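Local coordinates for protein 2-polyprenyl-6-methoxyphenol hydroxylase-like FAD-dependent oxidoreductase (Streptomyces sp. NRRL 11266, PDB 6UI5) that binds flavin-adenine dinucleotide and belongs to the FAD-dependent oxidoreductases that resemble aromatic-ring hydroxylases, at residues P4-G9 and L146-L151; T119-F124 and V133-A138. All coordinates share one frame; numbering follows the deposited sequence.

Interaction 1. Residues P4-G9 and L146-L151; sequences PVVVVG and LRCRYL. With FAD (flavin-adenine dinucleotide), chain C.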
loop_
_atom_site.group_PDB
_atom_site.type_symbol
_atom_site.label_atom_id
_atom_site.label_comp_id
_atom_site.label_asym_id
_atom_site.label_seq_id
_atom_site.Cartn_x
_atom_site.Cartn_y
_atom_site.Cartn_z
ATOM N N PRO A 4 22.185 -40.714 -8.475
ATOM C CA PRO A 4 21.859 -39.473 -9.183
ATOM C C PRO A 4 20.878 -38.605 -8.404
ATOM O O PRO A 4 20.251 -39.045 -7.441
ATOM C CB PRO A 4 21.210 -39.976 -10.482
ATOM C CG PRO A 4 20.504 -41.221 -10.056
ATOM C CD PRO A 4 21.374 -41.845 -8.964
ATOM N N VAL A 5 20.768 -37.354 -8.851
ATOM C CA VAL A 5 19.708 -36.433 -8.449
ATOM C C VAL A 5 18.796 -36.231 -9.651
ATOM O O VAL A 5 19.272 -35.877 -10.739
ATOM C CB VAL A 5 20.275 -35.083 -7.967
ATOM C CG1 VAL A 5 19.147 -34.067 -7.816
ATOM C CG2 VAL A 5 21.037 -35.241 -6.656
ATOM N N VAL A 6 17.491 -36.459 -9.469
ATOM C CA VAL A 6 16.530 -36.346 -10.569
ATOM C C VAL A 6 15.850 -34.985 -10.525
ATOM O O VAL A 6 15.272 -34.593 -9.501
ATOM C CB VAL A 6 15.484 -37.478 -10.545
ATOM C CG1 VAL A 6 14.663 -37.434 -11.819
ATOM C CG2 VAL A 6 16.167 -38.809 -10.435
ATOM N N VAL A 7 15.916 -34.277 -11.650
ATOM C CA VAL A 7 15.252 -32.994 -11.867
ATOM C C VAL A 7 14.181 -33.198 -12.926
ATOM O O VAL A 7 14.495 -33.613 -14.050
ATOM C CB VAL A 7 16.260 -31.938 -12.332
ATOM C CG1 VAL A 7 15.540 -30.641 -12.654
ATOM C CG2 VAL A 7 17.346 -31.763 -11.274
ATOM N N VAL A 8 12.931 -32.880 -12.595
ATOM C CA VAL A 8 11.794 -33.148 -13.482
ATOM C C VAL A 8 11.347 -31.829 -14.092
ATOM O O VAL A 8 10.796 -30.970 -13.392
ATOM C CB VAL A 8 10.614 -33.799 -12.742
ATOM C CG1 VAL A 8 9.641 -34.426 -13.731
ATOM C CG2 VAL A 8 11.091 -34.804 -11.729
ATOM N N GLY A 9 11.516 -31.685 -15.403
ATOM C CA GLY A 9 11.068 -30.484 -16.089
ATOM C C GLY A 9 12.214 -29.647 -16.616
ATOM O O GLY A 9 13.121 -29.275 -15.862
ATOM N N LEU A 146 13.919 -45.734 -11.391
ATOM C CA LEU A 146 15.250 -45.226 -11.043
ATOM C C LEU A 146 15.386 -44.923 -9.549
ATOM O O LEU A 146 14.528 -44.266 -8.939
ATOM C CB LEU A 146 15.583 -43.981 -11.867
ATOM C CG LEU A 146 16.870 -43.192 -11.623
ATOM C CD1 LEU A 146 18.094 -44.098 -11.414
ATOM C CD2 LEU A 146 17.113 -42.259 -12.808
ATOM N N ARG A 147 16.488 -45.400 -8.978
ATOM C CA ARG A 147 16.881 -45.146 -7.599
ATOM C C ARG A 147 17.779 -43.909 -7.585
ATOM O O ARG A 147 18.819 -43.892 -8.254
ATOM C CB ARG A 147 17.594 -46.388 -7.050
ATOM C CG ARG A 147 18.024 -46.390 -5.579
ATOM C CD ARG A 147 17.115 -45.579 -4.655
ATOM N NE ARG A 147 17.395 -45.826 -3.237
ATOM C CZ ARG A 147 18.507 -45.456 -2.593
ATOM N NH1 ARG A 147 19.486 -44.815 -3.229
ATOM N NH2 ARG A 147 18.642 -45.734 -1.300
ATOM N N CYS A 148 17.374 -42.869 -6.851
ATOM C CA CYS A 148 18.086 -41.592 -6.865
ATOM C C CYS A 148 18.238 -41.032 -5.450
ATOM O O CYS A 148 17.696 -41.558 -4.475
ATOM C CB CYS A 148 17.375 -40.574 -7.758
ATOM S SG CYS A 148 15.924 -39.869 -7.003
ATOM N N ARG A 149 18.973 -39.924 -5.358
ATOM C CA ARG A 149 19.405 -39.325 -4.099
ATOM C C ARG A 149 18.487 -38.207 -3.632
ATOM O O ARG A 149 18.080 -38.167 -2.464
ATOM C CB ARG A 149 20.827 -38.789 -4.264
ATOM C CG ARG A 149 21.478 -38.350 -2.992
ATOM C CD ARG A 149 22.953 -38.619 -3.091
ATOM N NE ARG A 149 23.656 -38.155 -1.909
ATOM C CZ ARG A 149 24.957 -38.320 -1.736
ATOM N NH1 ARG A 149 25.664 -38.943 -2.674
ATOM N NH2 ARG A 149 25.546 -37.868 -0.638
ATOM N N TYR A 150 18.179 -37.273 -4.515
ATOM C CA TYR A 150 17.179 -36.256 -4.250
ATOM C C TYR A 150 16.290 -36.163 -5.479
ATOM O O TYR A 150 16.733 -36.418 -6.602
ATOM C CB TYR A 150 17.808 -34.885 -3.933
ATOM C CG TYR A 150 18.570 -34.848 -2.634
ATOM C CD1 TYR A 150 17.896 -34.740 -1.429
ATOM C CD2 TYR A 150 19.966 -34.903 -2.605
ATOM C CE1 TYR A 150 18.565 -34.713 -0.239
ATOM C CE2 TYR A 150 20.664 -34.866 -1.390
ATOM C CZ TYR A 150 19.947 -34.776 -0.214
ATOM O OH TYR A 150 20.572 -34.751 1.012
ATOM N N LEU A 151 15.035 -35.790 -5.255
ATOM C CA LEU A 151 14.076 -35.571 -6.326
ATOM C C LEU A 151 13.619 -34.122 -6.264
ATOM O O LEU A 151 13.039 -33.696 -5.263
ATOM C CB LEU A 151 12.885 -36.531 -6.206
ATOM C CG LEU A 151 11.660 -36.142 -7.027
ATOM C CD1 LEU A 151 11.988 -36.158 -8.514
ATOM C CD2 LEU A 151 10.485 -37.036 -6.698
HETATM P PA FAD C . 7.643 -24.536 -16.859
HETATM O O1A FAD C . 8.103 -23.405 -17.751
HETATM O O2A FAD C . 6.126 -24.609 -16.920
HETATM O O5B FAD C . 8.442 -25.943 -17.218
HETATM C C5B FAD C . 8.026 -27.164 -16.625
HETATM C C4B FAD C . 8.504 -28.340 -17.538
HETATM O O4B FAD C . 8.302 -29.520 -17.006
HETATM C C3B FAD C . 7.690 -28.348 -18.853
HETATM O O3B FAD C . 8.536 -28.631 -19.881
HETATM C C2B FAD C . 6.674 -29.490 -18.654
HETATM O O2B FAD C . 6.175 -29.892 -19.995
HETATM C C1B FAD C . 7.427 -30.398 -18.095
HETATM N N9A FAD C . 6.745 -31.401 -17.301
HETATM C C8A FAD C . 5.633 -31.229 -16.552
HETATM N N7A FAD C . 5.374 -32.393 -15.919
HETATM C C5A FAD C . 6.343 -33.275 -16.262
HETATM C C6A FAD C . 6.578 -34.599 -15.911
HETATM N N6A FAD C . 5.975 -35.637 -15.088
HETATM N N1A FAD C . 7.627 -35.259 -16.410
HETATM C C2A FAD C . 8.479 -34.638 -17.255
HETATM N N3A FAD C . 8.257 -33.333 -17.588
HETATM C C4A FAD C . 7.195 -32.656 -17.099
HETATM N N1 FAD C . 7.755 -15.234 -17.659
HETATM C C2 FAD C . 8.476 -13.928 -17.689
HETATM O O2 FAD C . 9.527 -13.786 -17.155
HETATM N N3 FAD C . 7.854 -12.783 -18.414
HETATM C C4 FAD C . 6.561 -12.968 -19.076
HETATM O O4 FAD C . 6.042 -12.078 -19.662
HETATM C C4X FAD C . 5.860 -14.302 -19.022
HETATM N N5 FAD C . 4.583 -14.417 -19.689
HETATM C C5X FAD C . 3.863 -15.713 -19.642
HETATM C C6 FAD C . 2.627 -15.811 -20.286
HETATM C C7 FAD C . 1.932 -17.014 -20.265
HETATM C C7M FAD C . 0.634 -16.821 -21.038
HETATM C C8 FAD C . 2.450 -18.142 -19.609
HETATM C C8M FAD C . 1.613 -19.427 -19.643
HETATM C C9 FAD C . 3.693 -18.047 -18.958
HETATM C C9A FAD C . 4.413 -16.829 -18.963
HETATM N N10 FAD C . 5.746 -16.704 -18.258
HETATM C C10 FAD C . 6.451 -15.427 -18.316
HETATM C "C1'" FAD C . 6.312 -17.894 -17.591
HETATM C "C2'" FAD C . 6.671 -17.830 -16.096
HETATM O "O2'" FAD C . 7.892 -17.224 -15.884
HETATM C "C3'" FAD C . 6.869 -19.240 -15.544
HETATM O "O3'" FAD C . 6.914 -19.126 -14.157
HETATM C "C4'" FAD C . 8.175 -19.947 -15.961
HETATM O "O4'" FAD C . 8.326 -20.113 -17.342
HETATM C "C5'" FAD C . 8.045 -21.340 -15.334
HETATM O "O5'" FAD C . 9.290 -21.978 -15.258
HETATM P P FAD C . 9.396 -23.538 -14.725
HETATM O O1P FAD C . 10.634 -24.171 -15.316
HETATM O O2P FAD C . 9.330 -23.688 -13.217
HETATM O O3P FAD C . 8.014 -24.262 -15.271
#
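A parallel strand pairing, extended at one end by a turn, joins residues 4-9 to residues 146-151 in the parallel sheet of the FAD-binding fold. Strand 5-8 lies in the middle of this five-stranded sheet, and strand 150-153 runs beside it, while 146-148 ends a strand of a separate antiparallel sheet, so the second segment passes from one sheet to the other. Two backbone bonds hold the pair. The N-H of R149 meets P4 O almost along the C=O axis, with N and O 2.6 Å apart, and V6 N donates to Y150 O at 3.0 Å, again nearly end-on. Y150 O also receives the CA-H of V5, and V6 O that of L151. Where the second segment bends, the P4 ring lies over the backbone of R147 and C148, its CD 3.3 Å from R147 O. C148 carries SG in the crowded position between backbone N and carbonyl carbon (chi1 77°), and its CB touches V6 CG2 at 3.4 Å. That same methyl, anti to the carbonyl carbon, also meets SG. Further along, L151 sends CD1 obliquely across to V8 CG2 at 3.6 Å, on the face where V6 and V8 lie and where L121 and F124 of strand 120-126 pack. On the other face V5 and Y150 cross obliquely, V5 CG1 beside Y150 CB and V5 CG2 at the edge of the ring, whose far end leads away to a cation-pi contact with R278 and to helix 295-316. The V8 CG1 methyl approaches the adenine at N1A, 3.5 Å away. G9 CA comes within 3.1 Å of FAD O4B, where a CB would collide, and the backbone angles of G9 (phi 112°) likewise call for glycine. This first strand leading into a glycine-rich turn against the dinucleotide is characteristic of the Rossmann-type FAD-binding fold.

Interaction 2. Residues T119-F124 and V133-A138; sequences TRLTGF and VTVTLA. With FAD (flavin-adenine dinucleotide), chain C.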
loop_
_atom_site.group_PDB
_atom_site.type_symbol
_atom_site.label_atom_id
_atom_site.label_comp_id
_atom_site.label_asym_id
_atom_site.label_seq_id
_atom_site.Cartn_x
_atom_site.Cartn_y
_atom_site.Cartn_z
ATOM N N THR A 119 10.473 -38.081 -21.897
ATOM C CA THR A 119 10.497 -38.962 -20.735
ATOM C C THR A 119 9.608 -38.368 -19.645
ATOM O O THR A 119 9.727 -37.185 -19.319
ATOM C CB THR A 119 11.935 -39.173 -20.232
ATOM O OG1 THR A 119 12.774 -39.611 -21.318
ATOM C CG2 THR A 119 11.957 -40.231 -19.165
ATOM N N ARG A 120 8.682 -39.168 -19.119
ATOM C CA ARG A 120 7.742 -38.694 -18.115
ATOM C C ARG A 120 8.009 -39.357 -16.775
ATOM O O ARG A 120 8.240 -40.567 -16.701
ATOM C CB ARG A 120 6.289 -38.960 -18.512
ATOM C CG ARG A 120 5.323 -38.751 -17.346
ATOM C CD ARG A 120 3.900 -39.219 -17.634
ATOM N NE ARG A 120 3.305 -38.469 -18.733
ATOM C CZ ARG A 120 2.862 -37.221 -18.627
ATOM N NH1 ARG A 120 2.336 -36.622 -19.688
ATOM N NH2 ARG A 120 2.947 -36.576 -17.464
ATOM N N LEU A 121 7.952 -38.560 -15.720
ATOM C CA LEU A 121 7.960 -39.077 -14.363
ATOM C C LEU A 121 6.525 -39.380 -13.953
ATOM O O LEU A 121 5.683 -38.474 -13.884
ATOM C CB LEU A 121 8.609 -38.070 -13.413
ATOM C CG LEU A 121 8.809 -38.562 -11.996
ATOM C CD1 LEU A 121 10.090 -37.985 -11.533
ATOM C CD2 LEU A 121 7.689 -38.079 -11.107
ATOM N N THR A 122 6.245 -40.653 -13.680
ATOM C CA THR A 122 4.906 -41.056 -13.277
ATOM C C THR A 122 4.734 -41.176 -11.772
ATOM O O THR A 122 3.595 -41.142 -11.294
ATOM C CB THR A 122 4.558 -42.383 -13.929
ATOM O OG1 THR A 122 5.391 -43.409 -13.368
ATOM C CG2 THR A 122 4.846 -42.282 -15.400
ATOM N N GLY A 123 5.818 -41.318 -11.019
ATOM C CA GLY A 123 5.706 -41.352 -9.571
ATOM C C GLY A 123 7.052 -41.572 -8.914
ATOM O O GLY A 123 8.098 -41.645 -9.576
ATOM N N PHE A 124 6.998 -41.704 -7.589
ATOM C CA PHE A 124 8.183 -41.854 -6.755
ATOM C C PHE A 124 7.752 -42.286 -5.360
ATOM O O PHE A 124 6.631 -41.997 -4.923
ATOM C CB PHE A 124 8.966 -40.543 -6.671
ATOM C CG PHE A 124 8.248 -39.468 -5.902
ATOM C CD1 PHE A 124 7.213 -38.748 -6.490
ATOM C CD2 PHE A 124 8.602 -39.175 -4.591
ATOM C CE1 PHE A 124 6.544 -37.755 -5.781
ATOM C CE2 PHE A 124 7.942 -38.179 -3.881
ATOM C CZ PHE A 124 6.910 -37.473 -4.475
ATOM N N VAL A 133 15.315 -41.888 -2.655
ATOM C CA VAL A 133 14.015 -41.929 -3.310
ATOM C C VAL A 133 14.143 -42.839 -4.518
ATOM O O VAL A 133 15.141 -42.780 -5.247
ATOM C CB VAL A 133 13.522 -40.535 -3.747
ATOM C CG1 VAL A 133 12.146 -40.650 -4.430
ATOM C CG2 VAL A 133 13.506 -39.578 -2.559
ATOM N N THR A 134 13.145 -43.692 -4.711
ATOM C CA THR A 134 13.001 -44.460 -5.939
ATOM C C THR A 134 11.949 -43.776 -6.803
ATOM O O THR A 134 10.902 -43.347 -6.309
ATOM C CB THR A 134 12.615 -45.910 -5.630
ATOM O OG1 THR A 134 13.507 -46.431 -4.629
ATOM C CG2 THR A 134 12.655 -46.800 -6.896
ATOM N N VAL A 135 12.254 -43.644 -8.086
ATOM C CA VAL A 135 11.438 -42.871 -9.006
ATOM C C VAL A 135 11.042 -43.784 -10.165
ATOM O O VAL A 135 11.619 -44.856 -10.357
ATOM C CB VAL A 135 12.209 -41.621 -9.479
ATOM C CG1 VAL A 135 13.239 -41.985 -10.521
ATOM C CG2 VAL A 135 11.285 -40.558 -9.949
ATOM N N THR A 136 10.007 -43.392 -10.906
ATOM C CA THR A 136 9.619 -44.161 -12.083
ATOM C C THR A 136 9.445 -43.213 -13.256
ATOM O O THR A 136 8.780 -42.174 -13.130
ATOM C CB THR A 136 8.336 -44.981 -11.871
ATOM O OG1 THR A 136 7.199 -44.195 -12.197
ATOM C CG2 THR A 136 8.217 -45.464 -10.440
ATOM N N LEU A 137 10.046 -43.586 -14.391
ATOM C CA LEU A 137 10.082 -42.797 -15.617
ATOM C C LEU A 137 9.446 -43.599 -16.739
ATOM O O LEU A 137 9.726 -44.792 -16.873
ATOM C CB LEU A 137 11.522 -42.436 -16.002
ATOM C CG LEU A 137 12.251 -41.322 -15.238
ATOM C CD1 LEU A 137 12.598 -41.769 -13.849
ATOM C CD2 LEU A 137 13.514 -40.944 -15.965
ATOM N N ALA A 138 8.621 -42.939 -17.562
ATOM C CA ALA A 138 7.789 -43.594 -18.582
ATOM C C ALA A 138 8.156 -43.096 -19.982
ATOM O O ALA A 138 7.563 -42.141 -20.494
ATOM C CB ALA A 138 6.282 -43.369 -18.305
HETATM P PA FAD C . 7.643 -24.536 -16.859
HETATM O O1A FAD C . 8.103 -23.405 -17.751
HETATM O O2A FAD C . 6.126 -24.609 -16.920
HETATM O O5B FAD C . 8.442 -25.943 -17.218
HETATM C C5B FAD C . 8.026 -27.164 -16.625
HETATM C C4B FAD C . 8.504 -28.340 -17.538
HETATM O O4B FAD C . 8.302 -29.520 -17.006
HETATM C C3B FAD C . 7.690 -28.348 -18.853
HETATM O O3B FAD C . 8.536 -28.631 -19.881
HETATM C C2B FAD C . 6.674 -29.490 -18.654
HETATM O O2B FAD C . 6.175 -29.892 -19.995
HETATM C C1B FAD C . 7.427 -30.398 -18.095
HETATM N N9A FAD C . 6.745 -31.401 -17.301
HETATM C C8A FAD C . 5.633 -31.229 -16.552
HETATM N N7A FAD C . 5.374 -32.393 -15.919
HETATM C C5A FAD C . 6.343 -33.275 -16.262
HETATM C C6A FAD C . 6.578 -34.599 -15.911
HETATM N N6A FAD C . 5.975 -35.637 -15.088
HETATM N N1A FAD C . 7.627 -35.259 -16.410
HETATM C C2A FAD C . 8.479 -34.638 -17.255
HETATM N N3A FAD C . 8.257 -33.333 -17.588
HETATM C C4A FAD C . 7.195 -32.656 -17.099
HETATM N N1 FAD C . 7.755 -15.234 -17.659
HETATM C C2 FAD C . 8.476 -13.928 -17.689
HETATM O O2 FAD C . 9.527 -13.786 -17.155
HETATM N N3 FAD C . 7.854 -12.783 -18.414
HETATM C C4 FAD C . 6.561 -12.968 -19.076
HETATM O O4 FAD C . 6.042 -12.078 -19.662
HETATM C C4X FAD C . 5.860 -14.302 -19.022
HETATM N N5 FAD C . 4.583 -14.417 -19.689
HETATM C C5X FAD C . 3.863 -15.713 -19.642
HETATM C C6 FAD C . 2.627 -15.811 -20.286
HETATM C C7 FAD C . 1.932 -17.014 -20.265
HETATM C C7M FAD C . 0.634 -16.821 -21.038
HETATM C C8 FAD C . 2.450 -18.142 -19.609
HETATM C C8M FAD C . 1.613 -19.427 -19.643
HETATM C C9 FAD C . 3.693 -18.047 -18.958
HETATM C C9A FAD C . 4.413 -16.829 -18.963
HETATM N N10 FAD C . 5.746 -16.704 -18.258
HETATM C C10 FAD C . 6.451 -15.427 -18.316
HETATM C "C1'" FAD C . 6.312 -17.894 -17.591
HETATM C "C2'" FAD C . 6.671 -17.830 -16.096
HETATM O "O2'" FAD C . 7.892 -17.224 -15.884
HETATM C "C3'" FAD C . 6.869 -19.240 -15.544
HETATM O "O3'" FAD C . 6.914 -19.126 -14.157
HETATM C "C4'" FAD C . 8.175 -19.947 -15.961
HETATM O "O4'" FAD C . 8.326 -20.113 -17.342
HETATM C "C5'" FAD C . 8.045 -21.340 -15.334
HETATM O "O5'" FAD C . 9.290 -21.978 -15.258
HETATM P P FAD C . 9.396 -23.538 -14.725
HETATM O O1P FAD C . 10.634 -24.171 -15.316
HETATM O O2P FAD C . 9.330 -23.688 -13.217
HETATM O O3P FAD C . 8.014 -24.262 -15.271
#
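L121 has CG anti to its backbone N (chi1 -174°) and V135 has CG2 anti to its own, so L121 CD1 and V135 CG2 meet nearly at right angles, 3.2 Å apart. F124 instead holds CG in the crowded position between N and carbonyl carbon (chi1 69°), which brings V133 CG1 to the edge of its ring, 3.8 Å from CD2. T119 CG2, anti to its N, crosses L137 CD2 obliquely, while its OG1 bonds to W117 O. The strands form an antiparallel beta hairpin interrupted by a beta bulge: L121 pairs with L137, but G123 pairs with T136, one residue out of register. T122 sits in the bulge, and its N donates to T136 O from above the carbonyl plane; T136 N reaches G123 O in the same manner at 2.9 Å. Near the open end, A138 N lies in the plane of the R120 carbonyl, 2.6 Å from its O, and the A138 methyl touches T122 CG2 at 3.4 Å. The outer strand offers its backbone to the adenine: L121 N points almost straight at FAD N1A, a weak bond of 3.4 Å, and FAD N6A donates weakly to L121 O.

How the interactions relate
Interaction 2 is nested within the loop that interaction 1 closes, and their centres lie 9 Å apart. Strand 143-148 joins them as the third strand of the antiparallel sheet: L146 O lies 2.5 Å from V135 N and C148 N lies 2.8 Å from V133 O, both probable hydrogen bonds. Apolar side chains fill the interface between this sheet and the parallel one, with V8 CG2 3.3 Å from L121 CD1 and L151 CD2 3.4 Å from F124 CG. Both contacts reach the adenosine half of FAD, interaction 1 through V8 and G9 and interaction 2 through T119, R120 and L121, leaving the isoalloxazine ring to other parts of the pocket.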